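PDB 7BOB: endo-beta-mannanase from Opitutaceae bacterium TAV5, which acts as an exo-beta-1,4-mannosidase of glycoside hydrolase family 5, probably releasing mannose from the ends of beta-1,4-linked mannan-derived chains. Local coordinates for residues 452-455 with 456-460; 459-462 with 463-467; 478-481 with 482-486; 513-517 with 518-522. All coordinates share one frame; numbering follows the deposited sequence.

Interaction 1 (452-455 with 456-460)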
loop_
_atom_site.group_PDB
_atom_site.type_symbol
_atom_site.label_atom_id
_atom_site.label_comp_id
_atom_site.label_asym_id
_atom_site.label_seq_id
_atom_site.Cartn_x
_atom_site.Cartn_y
_atom_site.Cartn_z
ATOM N N THR A 452 5.039 -19.311 -16.232
ATOM C CA THR A 452 6.029 -20.244 -16.756
ATOM C C THR A 452 6.715 -19.630 -17.959
ATOM O O THR A 452 6.043 -19.166 -18.886
ATOM C CB THR A 452 5.369 -21.558 -17.188
ATOM O OG1 THR A 452 4.382 -21.256 -18.176
ATOM C CG2 THR A 452 4.715 -22.289 -16.012
ATOM N N GLY A 453 8.043 -19.636 -17.962
ATOM C CA GLY A 453 8.783 -19.066 -19.066
ATOM C C GLY A 453 8.938 -20.043 -20.220
ATOM O O GLY A 453 8.455 -21.175 -20.202
ATOM N N LEU A 454 9.632 -19.567 -21.254
ATOM C CA LEU A 454 9.809 -20.358 -22.467
ATOM C C LEU A 454 10.519 -21.680 -22.187
ATOM O O LEU A 454 10.121 -22.728 -22.710
ATOM C CB LEU A 454 10.584 -19.538 -23.496
ATOM C CG LEU A 454 10.969 -20.348 -24.723
ATOM C CD1 LEU A 454 9.701 -20.791 -25.419
ATOM C CD2 LEU A 454 11.849 -19.523 -25.643
ATOM N N ASP A 455 11.587 -21.655 -21.379
ATOM C CA ASP A 455 12.321 -22.889 -21.104
ATOM C C ASP A 455 11.440 -23.882 -20.370
ATOM O O ASP A 455 11.417 -25.080 -20.702
ATOM C CB ASP A 455 13.596 -22.595 -20.302
ATOM C CG ASP A 455 13.370 -21.597 -19.154
ATOM O OD1 ASP A 455 12.208 -21.184 -18.938
ATOM O OD2 ASP A 455 14.355 -21.217 -18.463
ATOM N N GLU A 456 10.663 -23.394 -19.403
ATOM C CA GLU A 456 9.750 -24.277 -18.690
ATOM C C GLU A 456 8.744 -24.909 -19.634
ATOM O O GLU A 456 8.438 -26.103 -19.509
ATOM C CB GLU A 456 9.043 -23.515 -17.584
ATOM C CG GLU A 456 10.011 -22.866 -16.616
ATOM C CD GLU A 456 9.300 -22.074 -15.550
ATOM O OE1 GLU A 456 8.733 -22.716 -14.627
ATOM O OE2 GLU A 456 9.295 -20.818 -15.658
ATOM N N ILE A 457 8.231 -24.132 -20.599
ATOM C CA ILE A 457 7.245 -24.669 -21.540
ATOM C C ILE A 457 7.867 -25.772 -22.392
ATOM O O ILE A 457 7.308 -26.866 -22.523
ATOM C CB ILE A 457 6.649 -23.547 -22.410
ATOM C CG1 ILE A 457 5.799 -22.621 -21.544
ATOM C CG2 ILE A 457 5.779 -24.137 -23.517
ATOM C CD1 ILE A 457 5.769 -21.179 -22.031
ATOM N N LYS A 458 9.041 -25.498 -22.969
ATOM C CA LYS A 458 9.742 -26.486 -23.785
ATOM C C LYS A 458 9.948 -27.792 -23.025
ATOM O O LYS A 458 9.715 -28.880 -23.561
ATOM C CB LYS A 458 11.087 -25.915 -24.241
ATOM C CG LYS A 458 10.967 -24.852 -25.344
ATOM C CD LYS A 458 12.342 -24.308 -25.739
ATOM C CE LYS A 458 12.222 -23.138 -26.721
ATOM N NZ LYS A 458 13.519 -22.425 -26.907
ATOM N N GLU A 459 10.392 -27.701 -21.770
ATOM C CA GLU A 459 10.625 -28.904 -20.985
ATOM C C GLU A 459 9.315 -29.603 -20.669
ATOM O O GLU A 459 9.221 -30.829 -20.789
ATOM C CB GLU A 459 11.389 -28.569 -19.705
ATOM C CG GLU A 459 11.738 -29.779 -18.838
ATOM C CD GLU A 459 12.995 -30.518 -19.294
ATOM O OE1 GLU A 459 13.378 -31.504 -18.617
ATOM O OE2 GLU A 459 13.590 -30.122 -20.322
ATOM N N LEU A 460 8.284 -28.843 -20.294
ATOM C CA LEU A 460 6.971 -29.445 -20.090
ATOM C C LEU A 460 6.493 -30.158 -21.348
ATOM O O LEU A 460 5.860 -31.217 -21.265
ATOM C CB LEU A 460 5.964 -28.380 -19.668
ATOM C CG LEU A 460 6.017 -27.994 -18.193
ATOM C CD1 LEU A 460 5.433 -26.596 -18.006
ATOM C CD2 LEU A 460 5.258 -29.018 -17.363
HETATM O O HOH W 1 11.584 -19.581 -16.859
#
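E456 brings its carboxylate round to G453, the N-cap: OE2 accepts G453 N at 2.9 Å, with an N-H...O angle of 174°, the N-H coming from 51° out of the carboxylate plane. Chi1 of -56° sets CG beside the backbone N, on the side where G453 N lies. Its own backbone N is taken by D455 OD1 at 2.7 Å, and a water donates to both D455 OD1 and E456 OE2, which, 4.4 Å apart, probably gain from having a donor between them. OE1 is held elsewhere, by Y388 OH and R391 N. With an alanine in place of E456, G453 N, Y388 and R391 N would probably all lose the carboxylate that holds them. The bond to G453 N is the N3-to-N-cap bond also found in capping boxes, here without its reciprocal partner, since G453 has no side chain. This is the start of helix 454-465, which connects strands 444-448 and 469-473 in a beta-alpha-beta unit. Next, I457 N binds G453 O at 3.0 Å, while its CD1 lies 3.2 Å from the same G453 O and its side chain crosses T452 at about a right angle. K458 N bonds to L454 O, and its extended chain lays CE 3.7 Å from L454 CG. E459 N reaches D455 O at 3.0 Å.

Interaction 2 (459-462 with 463-467); sequences ELHS and WVEQG
H461 O receives E465 N at 2.8 Å, the shortest backbone bond of this last part of the helix, and the H461 and E465 side chains also approach each other. The imidazole, with CG opposite the backbone N (chi1 177°), brings NE2 to 3.6 Å from E465 OE1. Ring and carboxylate planes stand 52° apart at this close approach, and the oxygen comes in obliquely to the ring. One residue on, S462 O accepts Q466 N at 3.2 Å, and S462 OG takes a second, weak bond from Q466 NE2 at 3.3 Å, with the amide end of Q466 lying beside S462. The helix stops here in a Schellman motif: G467, at positive phi (122°), is its C-prime residue, and G467 N returns to V464 O at 2.9 Å, with the following residue's N bonded to W463 O. At these backbone angles a side chain would run into the preceding carbonyl oxygen, a steric reason for glycine at this position. On the buried side V464 N bonds to L460 O, and V464 CG2 presses to 3.0 Å of the same L460 O, a tight fit. W463 N binds E459 O at 2.9 Å, while the indole brings its edge toward L460 O. Beyond the helix, W463 packs on I445, P439 and L470 and makes a weak bond from NE1 to V442 O; H461, V464 and E465 all rest on V546.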
loop_
_atom_site.group_PDB
_atom_site.type_symbol
_atom_site.label_atom_id
_atom_site.label_comp_id
_atom_site.label_asym_id
_atom_site.label_seq_id
_atom_site.Cartn_x
_atom_site.Cartn_y
_atom_site.Cartn_z
ATOM N N GLU A 459 10.392 -27.701 -21.770
ATOM C CA GLU A 459 10.625 -28.904 -20.985
ATOM C C GLU A 459 9.315 -29.603 -20.669
ATOM O O GLU A 459 9.221 -30.829 -20.789
ATOM C CB GLU A 459 11.389 -28.569 -19.705
ATOM C CG GLU A 459 11.738 -29.779 -18.838
ATOM C CD GLU A 459 12.995 -30.518 -19.294
ATOM O OE1 GLU A 459 13.378 -31.504 -18.617
ATOM O OE2 GLU A 459 13.590 -30.122 -20.322
ATOM N N LEU A 460 8.284 -28.843 -20.294
ATOM C CA LEU A 460 6.971 -29.445 -20.090
ATOM C C LEU A 460 6.493 -30.158 -21.348
ATOM O O LEU A 460 5.860 -31.217 -21.265
ATOM C CB LEU A 460 5.964 -28.380 -19.668
ATOM C CG LEU A 460 6.017 -27.994 -18.193
ATOM C CD1 LEU A 460 5.433 -26.596 -18.006
ATOM C CD2 LEU A 460 5.258 -29.018 -17.363
ATOM N N HIS A 461 6.803 -29.604 -22.522
ATOM C CA HIS A 461 6.423 -30.245 -23.781
ATOM C C HIS A 461 7.085 -31.615 -23.912
ATOM O O HIS A 461 6.412 -32.639 -24.094
ATOM C CB HIS A 461 6.801 -29.327 -24.953
ATOM C CG HIS A 461 6.532 -29.912 -26.304
ATOM N ND1 HIS A 461 5.347 -29.714 -26.982
ATOM C CD2 HIS A 461 7.299 -30.688 -27.108
ATOM C CE1 HIS A 461 5.393 -30.346 -28.140
ATOM N NE2 HIS A 461 6.567 -30.944 -28.243
ATOM N N SER A 462 8.409 -31.651 -23.774
ATOM C CA SER A 462 9.150 -32.898 -23.898
ATOM C C SER A 462 8.716 -33.919 -22.844
ATOM O O SER A 462 8.588 -35.113 -23.141
ATOM C CB SER A 462 10.646 -32.600 -23.806
ATOM O OG SER A 462 11.333 -33.726 -23.315
ATOM N N TRP A 463 8.489 -33.469 -21.607
ATOM C CA TRP A 463 7.913 -34.346 -20.589
ATOM C C TRP A 463 6.556 -34.903 -21.027
ATOM O O TRP A 463 6.293 -36.108 -20.884
ATOM C CB TRP A 463 7.781 -33.593 -19.263
ATOM C CG TRP A 463 7.156 -34.423 -18.175
ATOM C CD1 TRP A 463 7.774 -35.367 -17.422
ATOM C CD2 TRP A 463 5.792 -34.379 -17.719
ATOM N NE1 TRP A 463 6.891 -35.922 -16.527
ATOM C CE2 TRP A 463 5.667 -35.333 -16.684
ATOM C CE3 TRP A 463 4.671 -33.615 -18.075
ATOM C CZ2 TRP A 463 4.469 -35.556 -16.004
ATOM C CZ3 TRP A 463 3.471 -33.840 -17.400
ATOM C CH2 TRP A 463 3.381 -34.805 -16.375
ATOM N N VAL A 464 5.674 -34.049 -21.554
ATOM C CA VAL A 464 4.365 -34.531 -21.998
ATOM C C VAL A 464 4.523 -35.498 -23.163
ATOM O O VAL A 464 3.772 -36.471 -23.287
ATOM C CB VAL A 464 3.436 -33.352 -22.364
ATOM C CG1 VAL A 464 2.156 -33.864 -23.028
ATOM C CG2 VAL A 464 3.093 -32.484 -21.137
ATOM N N GLU A 465 5.502 -35.244 -24.029
ATOM C CA GLU A 465 5.704 -36.089 -25.198
ATOM C C GLU A 465 6.044 -37.525 -24.814
ATOM O O GLU A 465 5.635 -38.466 -25.502
ATOM C CB GLU A 465 6.801 -35.511 -26.085
ATOM C CG GLU A 465 6.279 -35.022 -27.411
ATOM C CD GLU A 465 7.392 -34.598 -28.345
ATOM O OE1 GLU A 465 7.080 -34.314 -29.528
ATOM O OE2 GLU A 465 8.572 -34.558 -27.889
ATOM N N GLN A 466 6.796 -37.714 -23.727
ATOM C CA GLN A 466 7.123 -39.042 -23.236
ATOM C C GLN A 466 6.030 -39.636 -22.360
ATOM O O GLN A 466 6.252 -40.691 -21.763
ATOM C CB GLN A 466 8.441 -39.034 -22.445
ATOM C CG GLN A 466 9.560 -38.202 -23.030
ATOM C CD GLN A 466 10.683 -37.944 -22.009
ATOM O OE1 GLN A 466 10.870 -38.719 -21.063
ATOM N NE2 GLN A 466 11.417 -36.837 -22.186
ATOM N N GLY A 467 4.877 -38.992 -22.231
ATOM C CA GLY A 467 3.743 -39.624 -21.576
ATOM C C GLY A 467 3.186 -38.889 -20.375
ATOM O O GLY A 467 2.209 -39.367 -19.781
#

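Interaction 3 (478-481 with 482-486); sequences VNWA and QAMSR
A481 is the N-cap of the following helix, and its carbonyl starts the helical bonding by accepting S485 N at 3.0 Å. The same A481 O is gripped a second time by S485 OG at 2.9 Å, from 44° above the carbonyl plane, so one serine holds it by backbone and hydroxyl together. That hydroxyl lies in the plane of the W480 indole, at its edge, where NE1 makes a weak bond to S485 OG at 2.9 Å; A490 O is a further weak partner of both groups. A water stands where a capping side chain might, accepting from A481 N and from M484 N, the third N-H of helix 482-488, and donating to N479 O. Over one indole face comes M484, its chain crossing the tryptophan at about a right angle. M484 CG makes a CH-pi contact 4.2 Å from the centroid of the five-membered ring of W480, 11° off the normal, and M484 SD, 3.5 Å from W480 CG, adds an oblique Met-aromatic contact. A bend at chi3 (-70°) then turns M484 CE to 3.2 Å from N479 O. If a serine stood in place of W480, M484 CG and SD would probably lose their aromatic partner and S485 OG its weak NE1 donor. N479 itself faces the second subunit, where its OD1 accepts N333 N of that subunit.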
loop_
_atom_site.group_PDB
_atom_site.type_symbol
_atom_site.label_atom_id
_atom_site.label_comp_id
_atom_site.label_asym_id
_atom_site.label_seq_id
_atom_site.Cartn_x
_atom_site.Cartn_y
_atom_site.Cartn_z
ATOM N N VAL A 478 0.917 -13.907 -20.971
ATOM C CA VAL A 478 2.187 -13.207 -21.144
ATOM C C VAL A 478 3.230 -14.127 -21.767
ATOM O O VAL A 478 4.136 -13.666 -22.470
ATOM C CB VAL A 478 2.648 -12.603 -19.797
ATOM C CG1 VAL A 478 4.122 -12.180 -19.838
ATOM C CG2 VAL A 478 1.780 -11.385 -19.468
ATOM N N ASN A 479 3.096 -15.439 -21.587
ATOM C CA ASN A 479 4.027 -16.368 -22.210
ATOM C C ASN A 479 3.356 -17.241 -23.258
ATOM O O ASN A 479 3.845 -18.339 -23.557
ATOM C CB ASN A 479 4.703 -17.223 -21.148
ATOM C CG ASN A 479 5.736 -16.431 -20.359
ATOM O OD1 ASN A 479 6.790 -16.089 -20.891
ATOM N ND2 ASN A 479 5.409 -16.086 -19.114
ATOM N N TRP A 480 2.253 -16.775 -23.831
ATOM C CA TRP A 480 1.490 -17.570 -24.792
ATOM C C TRP A 480 1.909 -17.123 -26.187
ATOM O O TRP A 480 1.355 -16.174 -26.750
ATOM C CB TRP A 480 -0.006 -17.410 -24.551
ATOM C CG TRP A 480 -0.842 -18.445 -25.223
ATOM C CD1 TRP A 480 -0.641 -18.987 -26.463
ATOM C CD2 TRP A 480 -2.041 -19.047 -24.711
ATOM N NE1 TRP A 480 -1.632 -19.902 -26.746
ATOM C CE2 TRP A 480 -2.504 -19.956 -25.688
ATOM C CE3 TRP A 480 -2.759 -18.915 -23.517
ATOM C CZ2 TRP A 480 -3.648 -20.735 -25.503
ATOM C CZ3 TRP A 480 -3.907 -19.667 -23.343
ATOM C CH2 TRP A 480 -4.336 -20.576 -24.332
ATOM N N ALA A 481 2.915 -17.799 -26.736
ATOM C CA ALA A 481 3.287 -17.610 -28.133
ATOM C C ALA A 481 3.314 -18.969 -28.831
ATOM O O ALA A 481 2.496 -19.836 -28.506
ATOM C CB ALA A 481 4.628 -16.888 -28.246
ATOM N N GLN A 482 4.231 -19.180 -29.779
ATOM C CA GLN A 482 4.203 -20.433 -30.534
ATOM C C GLN A 482 4.355 -21.630 -29.611
ATOM O O GLN A 482 3.560 -22.570 -29.679
ATOM C CB GLN A 482 5.288 -20.454 -31.612
ATOM C CG GLN A 482 5.109 -19.405 -32.718
ATOM C CD GLN A 482 5.882 -18.120 -32.427
ATOM O OE1 GLN A 482 6.214 -17.820 -31.264
ATOM N NE2 GLN A 482 6.178 -17.359 -33.480
ATOM N N ALA A 483 5.352 -21.594 -28.706
ATOM C CA ALA A 483 5.639 -22.761 -27.870
ATOM C C ALA A 483 4.424 -23.163 -27.045
ATOM O O ALA A 483 4.004 -24.328 -27.071
ATOM C CB ALA A 483 6.844 -22.499 -26.960
ATOM N N MET A 484 3.821 -22.208 -26.330
ATOM C CA MET A 484 2.649 -22.552 -25.532
ATOM C C MET A 484 1.486 -23.015 -26.414
ATOM O O MET A 484 0.769 -23.958 -26.053
ATOM C CB MET A 484 2.225 -21.370 -24.669
ATOM C CG MET A 484 1.123 -21.721 -23.679
ATOM S SD MET A 484 0.612 -20.326 -22.638
ATOM C CE MET A 484 2.068 -20.127 -21.594
ATOM N N SER A 485 1.283 -22.363 -27.576
ATOM C CA SER A 485 0.184 -22.749 -28.466
ATOM C C SER A 485 0.321 -24.188 -28.960
ATOM O O SER A 485 -0.673 -24.913 -29.034
ATOM C CB SER A 485 0.088 -21.795 -29.660
ATOM O OG SER A 485 -0.230 -20.478 -29.245
ATOM N N ARG A 486 1.537 -24.616 -29.307
ATOM C CA ARG A 486 1.730 -26.010 -29.717
ATOM C C ARG A 486 1.542 -26.977 -28.559
ATOM O O ARG A 486 1.174 -28.135 -28.785
ATOM C CB ARG A 486 3.118 -26.207 -30.339
ATOM C CG ARG A 486 3.356 -25.280 -31.521
ATOM C CD ARG A 486 4.590 -25.656 -32.333
ATOM N NE ARG A 486 5.834 -25.439 -31.587
ATOM C CZ ARG A 486 6.695 -24.443 -31.817
ATOM N NH1 ARG A 486 6.453 -23.545 -32.778
ATOM N NH2 ARG A 486 7.797 -24.342 -31.077
HETATM O O HOH W 2 4.927 -19.572 -25.685
#

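Interaction 4 (513-517 with 518-522); sequences TCFLR and GMRVR
Two overlapping beta turns carry the chain from the loop after strand 508-512 into strand 520-525. The first spans F515 to G518 and is closed by G518 N to F515 O at 2.8 Å; the backbone angles of L516 and R517 fit type II. The second, L516 to M519, is closed by M519 N to L516 O at 3.2 Å, and positive phi at both R517 and G518 fits type I'. A CB built on G518 would crowd R517 O, consistent with a glycine at this positive phi. Past the turns, R520 lays its extended chain over one face of the F515 ring: R520 CD sits 3.4 Å from F515 CE2 and makes a CH-pi contact 3.7 Å from the ring centroid, 21° off the normal. The guanidinium follows parallel to the ring, planes 2° apart, with R520 NH1 4.0 Å from F515 CZ. Opposite the backbone N (chi1 -164°), R520 CG starts the chain toward that face. R520 NH2 ends in a salt bridge to D534, while R517 turns elsewhere, to a salt bridge with D476 and a cation-pi contact with F451. The whole is a coupled pair of type II and type I' turns leading into strand 520-525.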
loop_
_atom_site.group_PDB
_atom_site.type_symbol
_atom_site.label_atom_id
_atom_site.label_comp_id
_atom_site.label_asym_id
_atom_site.label_seq_id
_atom_site.Cartn_x
_atom_site.Cartn_y
_atom_site.Cartn_z
ATOM N N THR A 513 -14.831 -16.780 -11.391
ATOM C CA THR A 513 -14.802 -15.325 -11.468
ATOM C C THR A 513 -13.408 -14.747 -11.647
ATOM O O THR A 513 -13.299 -13.557 -11.925
ATOM C CB THR A 513 -15.421 -14.712 -10.208
ATOM O OG1 THR A 513 -14.575 -15.021 -9.084
ATOM C CG2 THR A 513 -16.828 -15.259 -9.975
ATOM N N CYS A 514 -12.344 -15.529 -11.496
ATOM C CA CYS A 514 -10.980 -15.015 -11.598
ATOM C C CYS A 514 -10.272 -15.605 -12.801
ATOM O O CYS A 514 -10.484 -16.775 -13.150
ATOM C CB CYS A 514 -10.155 -15.320 -10.346
ATOM S SG CYS A 514 -10.879 -14.737 -8.825
ATOM N N PHE A 515 -9.396 -14.811 -13.394
ATOM C CA PHE A 515 -8.682 -15.186 -14.597
ATOM C C PHE A 515 -7.269 -14.665 -14.459
ATOM O O PHE A 515 -7.035 -13.643 -13.806
ATOM C CB PHE A 515 -9.397 -14.632 -15.854
ATOM C CG PHE A 515 -10.817 -15.124 -15.978
ATOM C CD1 PHE A 515 -11.860 -14.414 -15.407
ATOM C CD2 PHE A 515 -11.098 -16.335 -16.592
ATOM C CE1 PHE A 515 -13.164 -14.890 -15.468
ATOM C CE2 PHE A 515 -12.396 -16.806 -16.663
ATOM C CZ PHE A 515 -13.432 -16.074 -16.101
ATOM N N LEU A 516 -6.324 -15.388 -15.040
ATOM C CA LEU A 516 -4.930 -15.116 -14.724
ATOM C C LEU A 516 -4.544 -13.735 -15.230
ATOM O O LEU A 516 -4.823 -13.379 -16.379
ATOM C CB LEU A 516 -4.016 -16.188 -15.321
ATOM C CG LEU A 516 -2.649 -16.335 -14.636
ATOM C CD1 LEU A 516 -2.780 -16.987 -13.250
ATOM C CD2 LEU A 516 -1.690 -17.142 -15.512
ATOM N N ARG A 517 -3.919 -12.957 -14.343
ATOM C CA ARG A 517 -3.571 -11.565 -14.575
ATOM C C ARG A 517 -4.803 -10.721 -14.878
ATOM O O ARG A 517 -4.682 -9.650 -15.458
ATOM C CB ARG A 517 -2.542 -11.412 -15.702
ATOM C CG ARG A 517 -1.270 -12.223 -15.513
ATOM C CD ARG A 517 -0.300 -11.882 -16.625
ATOM N NE ARG A 517 0.898 -12.720 -16.619
ATOM C CZ ARG A 517 2.041 -12.380 -16.015
ATOM N NH1 ARG A 517 2.123 -11.225 -15.352
ATOM N NH2 ARG A 517 3.103 -13.190 -16.068
ATOM N N GLY A 518 -5.993 -11.188 -14.494
ATOM C CA GLY A 518 -7.186 -10.403 -14.720
ATOM C C GLY A 518 -7.659 -10.362 -16.153
ATOM O O GLY A 518 -8.564 -9.579 -16.466
ATOM N N MET A 519 -7.076 -11.174 -17.039
ATOM C CA MET A 519 -7.424 -11.145 -18.452
ATOM C C MET A 519 -7.955 -12.505 -18.892
ATOM O O MET A 519 -7.533 -13.564 -18.396
ATOM C CB MET A 519 -6.225 -10.762 -19.313
ATOM C CG MET A 519 -5.794 -9.326 -19.086
ATOM S SD MET A 519 -4.543 -8.781 -20.253
ATOM C CE MET A 519 -3.096 -9.691 -19.664
ATOM N N ARG A 520 -8.886 -12.454 -19.833
ATOM C CA ARG A 520 -9.492 -13.624 -20.424
ATOM C C ARG A 520 -9.271 -13.587 -21.931
ATOM O O ARG A 520 -9.213 -12.513 -22.537
ATOM C CB ARG A 520 -10.970 -13.671 -20.078
ATOM C CG ARG A 520 -11.600 -14.996 -20.309
ATOM C CD ARG A 520 -12.909 -15.074 -19.598
ATOM N NE ARG A 520 -13.672 -16.211 -20.082
ATOM C CZ ARG A 520 -14.981 -16.334 -19.941
ATOM N NH1 ARG A 520 -15.675 -15.370 -19.337
ATOM N NH2 ARG A 520 -15.588 -17.414 -20.407
ATOM N N VAL A 521 -9.132 -14.768 -22.535
ATOM C CA VAL A 521 -8.765 -14.859 -23.942
ATOM C C VAL A 521 -9.800 -15.687 -24.676
ATOM O O VAL A 521 -10.430 -16.584 -24.109
ATOM C CB VAL A 521 -7.366 -15.470 -24.172
ATOM C CG1 VAL A 521 -6.284 -14.475 -23.775
ATOM C CG2 VAL A 521 -7.241 -16.798 -23.436
ATOM N N ARG A 522 -9.963 -15.368 -25.955
ATOM C CA ARG A 522 -10.714 -16.185 -26.896
ATOM C C ARG A 522 -9.719 -17.005 -27.714
ATOM O O ARG A 522 -8.819 -16.448 -28.355
ATOM C CB ARG A 522 -11.570 -15.302 -27.800
ATOM C CG ARG A 522 -12.594 -16.075 -28.582
ATOM C CD ARG A 522 -12.721 -15.566 -30.007
ATOM N NE ARG A 522 -13.548 -14.370 -30.096
ATOM C CZ ARG A 522 -14.469 -14.172 -31.040
ATOM N NH1 ARG A 522 -14.679 -15.095 -31.972
ATOM N NH2 ARG A 522 -15.184 -13.053 -31.055
#

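Along the chain, interaction 1 starts helix 454-465 and interaction 2, sharing E459 and L460 with it, ends the same helix. After strand 469-473, interaction 3 turns the loop into helix 482-488, which lies against the first helix: L454 and I457 of interaction 1 touch A483 and M484 of interaction 3, the centres of interactions 1 and 3 being about 10 Å apart. Interaction 4, further on, closes the turn into strand 520-525, the antiparallel partner of strand 490-496, and meets interaction 3 where V478 packs on R517. Each is a local closure, so none nests within another or crosses it; interactions 1 and 2 overlap end to end. Interactions 1, 3 and 4 also border the second subunit.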